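Phenolic acid decarboxylase (Sedimentibacter hydroxybenzoicus, PDB 7AE5) catalyses the reversible, non-oxidative decarboxylation of 4-hydroxybenzoate and 3,4-dihydroxybenzoate under anaerobic conditions, as an oxygen-sensitive, prenylated-FMN-dependent enzyme of the UbiD family. Local coordinates at residues Tyr59-Val64 with Thr301-Glu306; Gln89-Asn94 with Val340-Ala345; Ile123-Ile128 with Asp295-Arg300; Met321-Ser326 with Asn344-His349. One frame throughout, in Å; residues are numbered along the deposited sequence.

Interaction 1 of 4, residues Tyr59-Val64 with Thr301-Glu306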
loop_
_atom_site.group_PDB
_atom_site.type_symbol
_atom_site.label_atom_id
_atom_site.label_comp_id
_atom_site.label_asym_id
_atom_site.label_seq_id
_atom_site.Cartn_x
_atom_site.Cartn_y
_atom_site.Cartn_z
ATOM N N TYR C 59 22.242 -25.291 -51.561
ATOM C CA TYR C 59 23.404 -25.505 -50.715
ATOM C C TYR C 59 23.920 -26.928 -50.875
ATOM O O TYR C 59 23.250 -27.816 -51.406
ATOM C CB TYR C 59 23.071 -25.212 -49.249
ATOM C CG TYR C 59 22.904 -23.738 -48.957
ATOM C CD1 TYR C 59 23.940 -22.841 -49.188
ATOM C CD2 TYR C 59 21.705 -23.240 -48.467
ATOM C CE1 TYR C 59 23.788 -21.491 -48.929
ATOM C CE2 TYR C 59 21.545 -21.895 -48.204
ATOM C CZ TYR C 59 22.588 -21.025 -48.435
ATOM O OH TYR C 59 22.423 -19.685 -48.173
ATOM N N LYS C 60 25.136 -27.130 -50.388
ATOM C CA LYS C 60 25.870 -28.362 -50.598
ATOM C C LYS C 60 26.030 -29.176 -49.314
ATOM O O LYS C 60 26.328 -30.374 -49.388
ATOM C CB LYS C 60 27.229 -27.996 -51.230
ATOM C CG LYS C 60 28.336 -29.028 -51.209
ATOM C CD LYS C 60 29.682 -28.385 -50.829
ATOM C CE LYS C 60 30.420 -27.647 -51.942
ATOM N NZ LYS C 60 31.710 -27.180 -51.348
ATOM N N TYR C 61 25.741 -28.584 -48.151
ATOM C CA TYR C 61 26.032 -29.169 -46.844
ATOM C C TYR C 61 24.793 -29.226 -45.954
ATOM O O TYR C 61 23.672 -29.028 -46.434
ATOM C CB TYR C 61 27.160 -28.364 -46.202
ATOM C CG TYR C 61 28.516 -28.677 -46.793
ATOM C CD1 TYR C 61 28.721 -29.846 -47.531
ATOM C CD2 TYR C 61 29.542 -27.735 -46.747
ATOM C CE1 TYR C 61 29.946 -30.130 -48.096
ATOM C CE2 TYR C 61 30.766 -27.991 -47.328
ATOM C CZ TYR C 61 30.966 -29.195 -47.997
ATOM O OH TYR C 61 32.182 -29.467 -48.582
ATOM N N SER C 62 24.974 -29.494 -44.663
ATOM C CA SER C 62 23.866 -29.809 -43.770
ATOM C C SER C 62 23.616 -28.704 -42.748
ATOM O O SER C 62 24.457 -27.834 -42.507
ATOM C CB SER C 62 24.124 -31.128 -43.033
ATOM O OG SER C 62 24.836 -32.042 -43.848
ATOM N N VAL C 63 22.431 -28.766 -42.137
ATOM C CA VAL C 63 22.022 -27.875 -41.056
ATOM C C VAL C 63 21.422 -28.720 -39.940
ATOM O O VAL C 63 20.673 -29.666 -40.203
ATOM C CB VAL C 63 21.006 -26.816 -41.538
ATOM C CG1 VAL C 63 20.287 -26.165 -40.358
ATOM C CG2 VAL C 63 21.696 -25.758 -42.365
ATOM N N VAL C 64 21.760 -28.388 -38.695
ATOM C CA VAL C 64 21.145 -28.999 -37.524
ATOM C C VAL C 64 20.748 -27.891 -36.554
ATOM O O VAL C 64 21.486 -26.915 -36.373
ATOM C CB VAL C 64 22.080 -30.035 -36.855
ATOM C CG1 VAL C 64 23.269 -29.363 -36.184
ATOM C CG2 VAL C 64 21.305 -30.894 -35.861
ATOM N N THR C 301 35.436 -32.146 -43.266
ATOM C CA THR C 301 34.848 -32.581 -44.525
ATOM C C THR C 301 33.347 -32.781 -44.358
ATOM O O THR C 301 32.900 -33.458 -43.427
ATOM C CB THR C 301 35.510 -33.870 -45.005
ATOM O OG1 THR C 301 36.926 -33.671 -45.101
ATOM C CG2 THR C 301 34.967 -34.269 -46.370
ATOM N N ASN C 302 32.574 -32.198 -45.272
ATOM C CA ASN C 302 31.119 -32.150 -45.175
ATOM C C ASN C 302 30.677 -31.561 -43.831
ATOM O O ASN C 302 30.022 -32.238 -43.036
ATOM C CB ASN C 302 30.508 -33.529 -45.389
ATOM C CG ASN C 302 30.451 -33.924 -46.857
ATOM O OD1 ASN C 302 29.372 -34.034 -47.441
ATOM N ND2 ASN C 302 31.615 -34.143 -47.460
ATOM N N PRO C 303 31.018 -30.301 -43.554
ATOM C CA PRO C 303 30.682 -29.719 -42.252
ATOM C C PRO C 303 29.184 -29.555 -42.073
ATOM O O PRO C 303 28.410 -29.485 -43.030
ATOM C CB PRO C 303 31.384 -28.357 -42.272
ATOM C CG PRO C 303 31.545 -28.036 -43.706
ATOM C CD PRO C 303 31.728 -29.341 -44.416
ATOM N N ILE C 304 28.789 -29.479 -40.806
ATOM C CA ILE C 304 27.393 -29.384 -40.405
ATOM C C ILE C 304 27.183 -28.027 -39.750
ATOM O O ILE C 304 27.815 -27.717 -38.732
ATOM C CB ILE C 304 27.002 -30.524 -39.453
ATOM C CG1 ILE C 304 27.049 -31.863 -40.191
ATOM C CG2 ILE C 304 25.626 -30.274 -38.877
ATOM C CD1 ILE C 304 27.123 -33.070 -39.279
ATOM N N PHE C 305 26.299 -27.222 -40.333
ATOM C CA PHE C 305 26.008 -25.882 -39.827
ATOM C C PHE C 305 25.093 -26.015 -38.617
ATOM O O PHE C 305 23.871 -26.121 -38.753
ATOM C CB PHE C 305 25.370 -25.027 -40.918
ATOM C CG PHE C 305 25.063 -23.613 -40.493
ATOM C CD1 PHE C 305 25.782 -23.003 -39.476
ATOM C CD2 PHE C 305 24.060 -22.890 -41.122
ATOM C CE1 PHE C 305 25.501 -21.704 -39.089
ATOM C CE2 PHE C 305 23.776 -21.588 -40.740
ATOM C CZ PHE C 305 24.498 -20.996 -39.723
ATOM N N GLU C 306 25.685 -26.007 -37.426
ATOM C CA GLU C 306 24.919 -26.062 -36.186
ATOM C C GLU C 306 24.445 -24.655 -35.848
ATOM O O GLU C 306 25.234 -23.814 -35.404
ATOM C CB GLU C 306 25.759 -26.648 -35.055
ATOM C CG GLU C 306 24.986 -26.832 -33.753
ATOM C CD GLU C 306 25.878 -26.835 -32.524
ATOM O OE1 GLU C 306 27.106 -26.671 -32.675
ATOM O OE2 GLU C 306 25.349 -27.008 -31.405
#
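Phe-305 bonds to the residues flanking Val-63, Ser-62 and Val-64, and so pairs strands 62-64 and 304-306 in parallel at one edge, within this chain, of a small mixed sheet. Residues of the UbiD N-terminal region here meet a strand of the Rift-related region. Phe-305 N donates to Ser-62 O at 2.9 Å (163° at the hydrogen), and Phe-305 O accepts from Val-64 N at 3.1 Å. The same carbonyl receives a CA-H...O contact from Val-63 CA, 3.4 Å from Phe-305 O. The backbone of Val-63 bonds instead to Phe-53, on the strand beyond, while Ile-304 N is satisfied by Glu-258 OE1. Glu-306 has both carboxylate oxygens engaged outside the pair, OE2 in a salt bridge with Lys-145 and OE1 by Asn-209 N. Ahead of the strands, the Tyr-61 ring makes CH-pi contacts on one face with Asn-302 CA and with Pro-303 CD, the latter 3.6 Å from the ring centroid; Lys-60 CD lies over the opposite face. Further on, Val-64 CG1, set between backbone N and carbonyl carbon (chi1 70°), touches Ile-304 CG2 at 3.7 Å and Glu-306 CB at 3.9 Å.

Interaction 2 of 4, residues Gln89-Asn94 with Val340-Ala345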
loop_
_atom_site.group_PDB
_atom_site.type_symbol
_atom_site.label_atom_id
_atom_site.label_comp_id
_atom_site.label_asym_id
_atom_site.label_seq_id
_atom_site.Cartn_x
_atom_site.Cartn_y
_atom_site.Cartn_z
ATOM N N GLN C 89 19.767 -32.621 -12.797
ATOM C CA GLN C 89 20.740 -32.015 -13.703
ATOM C C GLN C 89 21.401 -30.807 -13.056
ATOM O O GLN C 89 22.591 -30.547 -13.271
ATOM C CB GLN C 89 20.068 -31.610 -15.018
ATOM C CG GLN C 89 19.493 -32.756 -15.834
ATOM C CD GLN C 89 19.127 -32.331 -17.247
ATOM O OE1 GLN C 89 19.900 -31.652 -17.922
ATOM N NE2 GLN C 89 17.944 -32.730 -17.699
ATOM N N PHE C 90 20.640 -30.055 -12.257
ATOM C CA PHE C 90 21.189 -28.892 -11.569
ATOM C C PHE C 90 22.240 -29.302 -10.544
ATOM O O PHE C 90 23.274 -28.638 -10.408
ATOM C CB PHE C 90 20.049 -28.106 -10.917
ATOM C CG PHE C 90 20.497 -27.114 -9.877
ATOM C CD1 PHE C 90 20.840 -25.823 -10.239
ATOM C CD2 PHE C 90 20.533 -27.462 -8.535
ATOM C CE1 PHE C 90 21.240 -24.906 -9.288
ATOM C CE2 PHE C 90 20.934 -26.549 -7.579
ATOM C CZ PHE C 90 21.286 -25.268 -7.957
ATOM N N TYR C 91 21.995 -30.397 -9.820
ATOM C CA TYR C 91 22.950 -30.841 -8.809
ATOM C C TYR C 91 24.211 -31.409 -9.445
ATOM O O TYR C 91 25.313 -31.228 -8.916
ATOM C CB TYR C 91 22.298 -31.874 -7.893
ATOM C CG TYR C 91 21.441 -31.256 -6.821
ATOM C CD1 TYR C 91 21.904 -30.182 -6.072
ATOM C CD2 TYR C 91 20.163 -31.733 -6.567
ATOM C CE1 TYR C 91 21.123 -29.608 -5.095
ATOM C CE2 TYR C 91 19.376 -31.164 -5.593
ATOM C CZ TYR C 91 19.861 -30.104 -4.862
ATOM O OH TYR C 91 19.076 -29.541 -3.891
ATOM N N GLU C 92 24.069 -32.106 -10.574
ATOM C CA GLU C 92 25.241 -32.621 -11.272
ATOM C C GLU C 92 26.094 -31.484 -11.825
ATOM O O GLU C 92 27.327 -31.533 -11.749
ATOM C CB GLU C 92 24.808 -33.569 -12.390
ATOM C CG GLU C 92 25.950 -34.314 -13.060
ATOM C CD GLU C 92 26.710 -35.205 -12.096
ATOM O OE1 GLU C 92 26.069 -35.810 -11.210
ATOM O OE2 GLU C 92 27.948 -35.302 -12.226
ATOM N N LEU C 93 25.453 -30.453 -12.383
ATOM C CA LEU C 93 26.190 -29.276 -12.835
ATOM C C LEU C 93 26.893 -28.581 -11.679
ATOM O O LEU C 93 28.039 -28.136 -11.816
ATOM C CB LEU C 93 25.244 -28.312 -13.550
ATOM C CG LEU C 93 25.235 -28.424 -15.070
ATOM C CD1 LEU C 93 24.535 -27.237 -15.690
ATOM C CD2 LEU C 93 26.684 -28.445 -15.523
ATOM N N ASN C 94 26.221 -28.474 -10.531
ATOM C CA ASN C 94 26.833 -27.825 -9.377
ATOM C C ASN C 94 28.013 -28.634 -8.851
ATOM O O ASN C 94 29.009 -28.061 -8.393
ATOM C CB ASN C 94 25.790 -27.619 -8.280
ATOM C CG ASN C 94 26.376 -26.999 -7.030
ATOM O OD1 ASN C 94 26.875 -25.875 -7.057
ATOM N ND2 ASN C 94 26.323 -27.733 -5.925
ATOM N N VAL C 340 19.970 -23.129 2.028
ATOM C CA VAL C 340 19.445 -23.091 0.672
ATOM C C VAL C 340 19.676 -24.439 0.002
ATOM O O VAL C 340 20.795 -24.972 0.003
ATOM C CB VAL C 340 20.090 -21.950 -0.123
ATOM C CG1 VAL C 340 19.755 -22.081 -1.599
ATOM C CG2 VAL C 340 19.620 -20.610 0.418
ATOM N N VAL C 341 18.617 -24.993 -0.580
ATOM C CA VAL C 341 18.684 -26.311 -1.201
ATOM C C VAL C 341 18.954 -26.212 -2.699
ATOM O O VAL C 341 19.769 -26.966 -3.236
ATOM C CB VAL C 341 17.380 -27.082 -0.904
ATOM C CG1 VAL C 341 17.337 -28.391 -1.664
ATOM C CG2 VAL C 341 17.251 -27.337 0.590
ATOM N N ALA C 342 18.292 -25.285 -3.391
ATOM C CA ALA C 342 18.464 -25.141 -4.830
ATOM C C ALA C 342 17.976 -23.768 -5.267
ATOM O O ALA C 342 17.122 -23.160 -4.615
ATOM C CB ALA C 342 17.715 -26.236 -5.599
ATOM N N VAL C 343 18.528 -23.291 -6.380
ATOM C CA VAL C 343 18.131 -22.028 -6.993
ATOM C C VAL C 343 17.743 -22.309 -8.438
ATOM O O VAL C 343 18.540 -22.864 -9.205
ATOM C CB VAL C 343 19.249 -20.975 -6.923
ATOM C CG1 VAL C 343 18.847 -19.725 -7.697
ATOM C CG2 VAL C 343 19.559 -20.631 -5.475
ATOM N N ASN C 344 16.519 -21.932 -8.802
ATOM C CA ASN C 344 16.016 -22.034 -10.170
ATOM C C ASN C 344 15.929 -20.610 -10.715
ATOM O O ASN C 344 14.953 -19.897 -10.462
ATOM C CB ASN C 344 14.664 -22.749 -10.198
ATOM C CG ASN C 344 13.978 -22.680 -11.556
ATOM O OD1 ASN C 344 14.549 -22.214 -12.541
ATOM N ND2 ASN C 344 12.740 -23.162 -11.613
ATOM N N ALA C 345 16.952 -20.203 -11.463
ATOM C CA ALA C 345 17.028 -18.872 -12.057
ATOM C C ALA C 345 16.999 -18.945 -13.582
ATOM O O ALA C 345 17.737 -18.236 -14.269
ATOM C CB ALA C 345 18.281 -18.139 -11.581
#
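Val-341 meets the phenol of Tyr-91 where helix 86-96, of the N-terminal region, lies against an edge strand, within this chain, of the C-terminal domain's mixed sheet. The axes of the two segments approach to 9.9 Å at an angle of 103°, and two consecutive aromatic residues bridge the gap. Val-341 and Ala-342 form a classic beta bulge opposite Ser-356, and it is at this bulge that the hydroxyl docks: Tyr-91 OH donates to Val-341 O at 2.7 Å, approaching well above the carbonyl plane, 58° out of it. Val-341 CG1 also crowds the hydroxyl, 3.1 Å from Tyr-91 OH. A phenylalanine in place of Tyr-91 would keep the ring but lack the hydroxyl, and Val-341 O would probably be left without its partner from the helix. Next along, Ala-342 CB touches both aromatic side chains, 3.8 Å from Phe-90 CE2 and 4.0 Å from Tyr-91 OH. Val-343 then offers backbone to the Phe-90 ring, whose CE1 lies 3.4 Å from Val-343 O. The contact thus illustrates a division of labour: one directional bond ties the helix to the bulge, while beside it the Phe-90 ring makes van der Waals contact with Ala-342 CB and the Val-343 carbonyl, with no directional bond.

Interaction 3 of 4, residues Ile123-Ile128 with Asp295-Arg300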
loop_
_atom_site.group_PDB
_atom_site.type_symbol
_atom_site.label_atom_id
_atom_site.label_comp_id
_atom_site.label_asym_id
_atom_site.label_seq_id
_atom_site.Cartn_x
_atom_site.Cartn_y
_atom_site.Cartn_z
ATOM N N ILE C 123 37.102 -16.319 -50.274
ATOM C CA ILE C 123 36.345 -16.848 -49.146
ATOM C C ILE C 123 34.865 -16.576 -49.356
ATOM O O ILE C 123 34.445 -15.429 -49.553
ATOM C CB ILE C 123 36.851 -16.248 -47.834
ATOM C CG1 ILE C 123 38.125 -16.965 -47.399
ATOM C CG2 ILE C 123 35.787 -16.342 -46.750
ATOM C CD1 ILE C 123 38.760 -16.356 -46.202
ATOM N N ASN C 124 34.066 -17.641 -49.325
ATOM C CA ASN C 124 32.622 -17.562 -49.510
ATOM C C ASN C 124 31.976 -18.414 -48.427
ATOM O O ASN C 124 32.062 -19.646 -48.469
ATOM C CB ASN C 124 32.220 -18.042 -50.907
ATOM C CG ASN C 124 30.775 -17.723 -51.243
ATOM O OD1 ASN C 124 30.009 -17.272 -50.393
ATOM N ND2 ASN C 124 30.395 -17.964 -52.493
ATOM N N LEU C 125 31.341 -17.757 -47.451
ATOM C CA LEU C 125 30.702 -18.490 -46.364
ATOM C C LEU C 125 29.537 -19.334 -46.858
ATOM O O LEU C 125 29.196 -20.343 -46.232
ATOM C CB LEU C 125 30.220 -17.524 -45.281
ATOM C CG LEU C 125 31.289 -16.754 -44.507
ATOM C CD1 LEU C 125 30.690 -15.510 -43.869
ATOM C CD2 LEU C 125 31.926 -17.649 -43.460
ATOM N N PHE C 126 28.918 -18.945 -47.975
ATOM C CA PHE C 126 27.749 -19.671 -48.456
ATOM C C PHE C 126 28.121 -21.034 -49.023
ATOM O O PHE C 126 27.307 -21.963 -48.976
ATOM C CB PHE C 126 27.009 -18.835 -49.496
ATOM C CG PHE C 126 26.277 -17.664 -48.913
ATOM C CD1 PHE C 126 26.927 -16.461 -48.697
ATOM C CD2 PHE C 126 24.940 -17.769 -48.570
ATOM C CE1 PHE C 126 26.254 -15.381 -48.156
ATOM C CE2 PHE C 126 24.262 -16.694 -48.030
ATOM C CZ PHE C 126 24.919 -15.499 -47.822
ATOM N N GLU C 127 29.337 -21.180 -49.556
ATOM C CA GLU C 127 29.792 -22.490 -50.003
ATOM C C GLU C 127 30.153 -23.407 -48.842
ATOM O O GLU C 127 30.447 -24.585 -49.074
ATOM C CB GLU C 127 30.987 -22.341 -50.947
ATOM C CG GLU C 127 30.593 -22.224 -52.412
ATOM C CD GLU C 127 31.663 -21.568 -53.264
ATOM O OE1 GLU C 127 32.738 -21.230 -52.723
ATOM O OE2 GLU C 127 31.427 -21.390 -54.479
ATOM N N ILE C 128 30.131 -22.901 -47.612
ATOM C CA ILE C 128 30.383 -23.693 -46.416
ATOM C C ILE C 128 29.119 -23.846 -45.577
ATOM O O ILE C 128 28.776 -24.949 -45.151
ATOM C CB ILE C 128 31.528 -23.079 -45.579
ATOM C CG1 ILE C 128 32.840 -23.094 -46.366
ATOM C CG2 ILE C 128 31.682 -23.820 -44.256
ATOM C CD1 ILE C 128 33.222 -24.459 -46.887
ATOM N N ASP C 295 39.474 -13.895 -42.774
ATOM C CA ASP C 295 40.719 -14.074 -43.511
ATOM C C ASP C 295 40.976 -15.520 -43.914
ATOM O O ASP C 295 41.659 -15.759 -44.917
ATOM C CB ASP C 295 41.901 -13.565 -42.681
ATOM C CG ASP C 295 41.774 -12.098 -42.319
ATOM O OD1 ASP C 295 41.846 -11.250 -43.233
ATOM O OD2 ASP C 295 41.604 -11.794 -41.119
ATOM N N ARG C 296 40.450 -16.487 -43.166
ATOM C CA ARG C 296 40.639 -17.889 -43.510
ATOM C C ARG C 296 39.522 -18.716 -42.892
ATOM O O ARG C 296 39.040 -18.414 -41.797
ATOM C CB ARG C 296 42.005 -18.407 -43.043
ATOM C CG ARG C 296 42.291 -19.845 -43.455
ATOM C CD ARG C 296 43.465 -20.424 -42.688
ATOM N NE ARG C 296 44.742 -19.938 -43.196
ATOM C CZ ARG C 296 45.739 -20.720 -43.589
ATOM N NH1 ARG C 296 45.642 -22.039 -43.540
ATOM N NH2 ARG C 296 46.862 -20.167 -44.036
ATOM N N ILE C 297 39.120 -19.762 -43.610
ATOM C CA ILE C 297 38.136 -20.728 -43.138
ATOM C C ILE C 297 38.800 -22.097 -43.091
ATOM O O ILE C 297 39.412 -22.528 -44.075
ATOM C CB ILE C 297 36.889 -20.767 -44.041
ATOM C CG1 ILE C 297 36.064 -19.492 -43.873
ATOM C CG2 ILE C 297 36.039 -21.994 -43.730
ATOM C CD1 ILE C 297 34.932 -19.368 -44.867
ATOM N N THR C 298 38.691 -22.770 -41.948
ATOM C CA THR C 298 39.113 -24.156 -41.797
ATOM C C THR C 298 37.919 -24.971 -41.324
ATOM O O THR C 298 37.246 -24.585 -40.363
ATOM C CB THR C 298 40.275 -24.289 -40.805
ATOM O OG1 THR C 298 39.761 -24.354 -39.469
ATOM C CG2 THR C 298 41.222 -23.102 -40.922
ATOM N N HIS C 299 37.653 -26.090 -41.995
ATOM C CA HIS C 299 36.442 -26.844 -41.706
ATOM C C HIS C 299 36.665 -28.329 -41.952
ATOM O O HIS C 299 37.524 -28.725 -42.746
ATOM C CB HIS C 299 35.262 -26.341 -42.548
ATOM C CG HIS C 299 35.384 -26.643 -44.009
ATOM N ND1 HIS C 299 35.008 -27.853 -44.554
ATOM C CD2 HIS C 299 35.840 -25.893 -45.040
ATOM C CE1 HIS C 299 35.223 -27.833 -45.857
ATOM N NE2 HIS C 299 35.730 -26.655 -46.177
ATOM N N ARG C 300 35.875 -29.143 -41.257
ATOM C CA ARG C 300 35.874 -30.581 -41.470
ATOM C C ARG C 300 35.236 -30.909 -42.818
ATOM O O ARG C 300 34.581 -30.076 -43.447
ATOM C CB ARG C 300 35.120 -31.285 -40.342
ATOM C CG ARG C 300 35.504 -30.819 -38.949
ATOM C CD ARG C 300 34.716 -31.552 -37.877
ATOM N NE ARG C 300 34.720 -32.994 -38.085
ATOM C CZ ARG C 300 34.524 -33.889 -37.128
ATOM N NH1 ARG C 300 34.311 -33.525 -35.874
ATOM N NH2 ARG C 300 34.538 -35.183 -37.436
#
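An apolar patch of the Rift-related domain, where the loop after strand 117-119 folds back over the long strand 287-299, centres on Ile-297. Its CD1, carried outward by an extended chain (chi2 172°), touches Ile-123 CG2 at 3.7 Å and Leu-125 CD2 at the same distance. At one end, Ile-123 CD1 presses on Asp-295 O at 3.2 Å, beside the classic bulge that Asp-295 and Arg-296 form opposite Glu-262. At the other, Ile-128 CD1 lies 3.4 Å from His-299 NE2. An alanine at His-299 would probably leave a gap beside Ile-128 CD1. An Asx turn, with Asn-124 OD1 accepting from Phe-126 N at 3.1 Å, shapes the loop, which also packs against Val-15 of the ShdD chain. No hydrogen bond joins the two segments, which implies that loop and strand are held here by van der Waals contact, mostly of isoleucine and leucine methyls, some of them against polar atoms.

Interaction 4 of 4, residues Met321-Ser326 with Asn344-His349; sequences MALNTS and NAMYTH
The His-349 imidazole has Met-321 CE over one face, 3.4 Å from His-349 CG and offset toward the rim, while Thr-325 OG1 stands at its edge near the plane, 3.6 Å from His-349 CD2. The bend at chi3 (57°) swings the methionine methyl onto the ring in a CH-pi contact. Phe-279 adds an edge-to-face ring contact, and His-377 and Tyr-381 also meet the imidazole. Nearby, the Tyr-347 ring has Met-346 CB over the centre of one face, and its hydroxyl accepts from Asn-344 ND2, which also bonds to Pro-394 O. Asn-344 OD1 closes an Asx turn onto Met-346 N. Beside the start of helix 323-336, Met-346 lies alongside Leu-323, SD to CD2 at 3.7 Å, and its CG lies 3.7 Å from Ala-322 CB; Trp-71 of helix 71-77 touches all three. The polar join is Ser-326 OG, which donates to Ala-322 O at 2.8 Å and accepts from Ala-345 N at 3.0 Å. Thr-325 OG1 likewise donates to Met-321 O, at 2.7 Å. Met-321 has its side chain about 7 Å from that of Thr-166, a residue predicted to bind prenylated FMN. Turned back on Ala-322 O while accepting from Ala-345 N of the strand, the buried serine hydroxyl links the two segments, consistent with a group that would limit sliding of helix on strand.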
loop_
_atom_site.group_PDB
_atom_site.type_symbol
_atom_site.label_atom_id
_atom_site.label_comp_id
_atom_site.label_asym_id
_atom_site.label_seq_id
_atom_site.Cartn_x
_atom_site.Cartn_y
_atom_site.Cartn_z
ATOM N N MET C 321 20.915 -20.881 -21.267
ATOM C CA MET C 321 21.085 -19.921 -20.183
ATOM C C MET C 321 20.397 -20.360 -18.897
ATOM O O MET C 321 20.290 -19.556 -17.963
ATOM C CB MET C 321 20.558 -18.542 -20.596
ATOM C CG MET C 321 21.123 -18.016 -21.904
ATOM S SD MET C 321 20.089 -16.721 -22.613
ATOM C CE MET C 321 20.045 -15.548 -21.264
ATOM N N ALA C 322 19.936 -21.607 -18.818
ATOM C CA ALA C 322 19.078 -22.021 -17.709
ATOM C C ALA C 322 19.886 -22.317 -16.448
ATOM O O ALA C 322 19.851 -21.553 -15.479
ATOM C CB ALA C 322 18.242 -23.235 -18.125
ATOM N N LEU C 323 20.619 -23.433 -16.447
ATOM C CA LEU C 323 21.306 -23.879 -15.241
ATOM C C LEU C 323 22.666 -23.222 -15.049
ATOM O O LEU C 323 23.143 -23.142 -13.910
ATOM C CB LEU C 323 21.463 -25.401 -15.265
ATOM C CG LEU C 323 20.158 -26.198 -15.266
ATOM C CD1 LEU C 323 20.419 -27.668 -14.983
ATOM C CD2 LEU C 323 19.179 -25.622 -14.252
ATOM N N ASN C 324 23.305 -22.758 -16.125
ATOM C CA ASN C 324 24.560 -22.030 -15.977
ATOM C C ASN C 324 24.347 -20.653 -15.364
ATOM O O ASN C 324 25.315 -20.030 -14.915
ATOM C CB ASN C 324 25.267 -21.901 -17.327
ATOM C CG ASN C 324 24.313 -21.569 -18.457
ATOM O OD1 ASN C 324 23.131 -21.910 -18.409
ATOM N ND2 ASN C 324 24.825 -20.902 -19.486
ATOM N N THR C 325 23.108 -20.162 -15.350
ATOM C CA THR C 325 22.782 -18.974 -14.572
ATOM C C THR C 325 22.491 -19.336 -13.121
ATOM O O THR C 325 22.848 -18.588 -12.205
ATOM C CB THR C 325 21.579 -18.254 -15.190
ATOM O OG1 THR C 325 21.869 -17.908 -16.551
ATOM C CG2 THR C 325 21.240 -16.990 -14.408
ATOM N N SER C 326 21.871 -20.498 -12.898
ATOM C CA SER C 326 21.366 -20.848 -11.575
ATOM C C SER C 326 22.465 -21.355 -10.649
ATOM O O SER C 326 22.433 -21.080 -9.444
ATOM C CB SER C 326 20.260 -21.896 -11.704
ATOM O OG SER C 326 19.353 -21.557 -12.736
ATOM N N ASN C 344 16.519 -21.932 -8.802
ATOM C CA ASN C 344 16.016 -22.034 -10.170
ATOM C C ASN C 344 15.929 -20.610 -10.715
ATOM O O ASN C 344 14.953 -19.897 -10.462
ATOM C CB ASN C 344 14.664 -22.749 -10.198
ATOM C CG ASN C 344 13.978 -22.680 -11.556
ATOM O OD1 ASN C 344 14.549 -22.214 -12.541
ATOM N ND2 ASN C 344 12.740 -23.162 -11.613
ATOM N N ALA C 345 16.952 -20.203 -11.463
ATOM C CA ALA C 345 17.028 -18.872 -12.057
ATOM C C ALA C 345 16.999 -18.945 -13.582
ATOM O O ALA C 345 17.737 -18.236 -14.269
ATOM C CB ALA C 345 18.281 -18.139 -11.581
ATOM N N MET C 346 16.132 -19.797 -14.124
ATOM C CA MET C 346 16.149 -20.154 -15.538
ATOM C C MET C 346 15.293 -19.257 -16.423
ATOM O O MET C 346 15.212 -19.508 -17.629
ATOM C CB MET C 346 15.673 -21.601 -15.716
ATOM C CG MET C 346 16.455 -22.646 -14.946
ATOM S SD MET C 346 15.880 -24.312 -15.335
ATOM C CE MET C 346 14.158 -24.005 -15.735
ATOM N N TYR C 347 14.657 -18.229 -15.877
ATOM C CA TYR C 347 13.573 -17.542 -16.572
ATOM C C TYR C 347 14.007 -16.134 -16.962
ATOM O O TYR C 347 14.131 -15.253 -16.104
ATOM C CB TYR C 347 12.324 -17.541 -15.698
ATOM C CG TYR C 347 11.965 -18.945 -15.271
ATOM C CD1 TYR C 347 11.676 -19.920 -16.218
ATOM C CD2 TYR C 347 11.948 -19.309 -13.933
ATOM C CE1 TYR C 347 11.363 -21.211 -15.841
ATOM C CE2 TYR C 347 11.634 -20.598 -13.548
ATOM C CZ TYR C 347 11.343 -21.544 -14.506
ATOM O OH TYR C 347 11.034 -22.828 -14.126
ATOM N N THR C 348 14.227 -15.939 -18.261
ATOM C CA THR C 348 14.653 -14.664 -18.837
ATOM C C THR C 348 15.924 -14.157 -18.154
ATOM O O THR C 348 15.965 -13.074 -17.567
ATOM C CB THR C 348 13.529 -13.628 -18.764
ATOM O OG1 THR C 348 12.272 -14.276 -18.995
ATOM C CG2 THR C 348 13.735 -12.553 -19.822
ATOM N N HIS C 349 16.969 -14.981 -18.244
ATOM C CA HIS C 349 18.275 -14.687 -17.651
ATOM C C HIS C 349 18.154 -14.309 -16.178
ATOM O O HIS C 349 18.776 -13.358 -15.706
ATOM C CB HIS C 349 19.006 -13.594 -18.427
ATOM C CG HIS C 349 20.497 -13.728 -18.392
ATOM N ND1 HIS C 349 21.338 -12.896 -19.099
ATOM C CD2 HIS C 349 21.297 -14.603 -17.737
ATOM C CE1 HIS C 349 22.591 -13.252 -18.880
ATOM N NE2 HIS C 349 22.594 -14.284 -18.056
#

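From the N terminus, residues 59-64 open the first loop, which interaction 1 closes at 301-306, adding a strand from the Rift-related region to the N-terminal region's sheet. Interaction 2 opens at 89-94, within that loop, but closes beyond it at 340-345, so the two cross; they lie on opposite sides of the chain's centre, their own centres about 35 Å apart. Interaction 3 nests inside both loops, stays within the Rift-related domain and touches interaction 1 where Tyr-61 CD2 approaches Ile-128 O. Interaction 4 follows interactions 1 and 3 in series as a short local closure. It shares strand 340-347 with interaction 2, and Leu-323 packs on helix 86-96, joining that helix to the C-terminal domain.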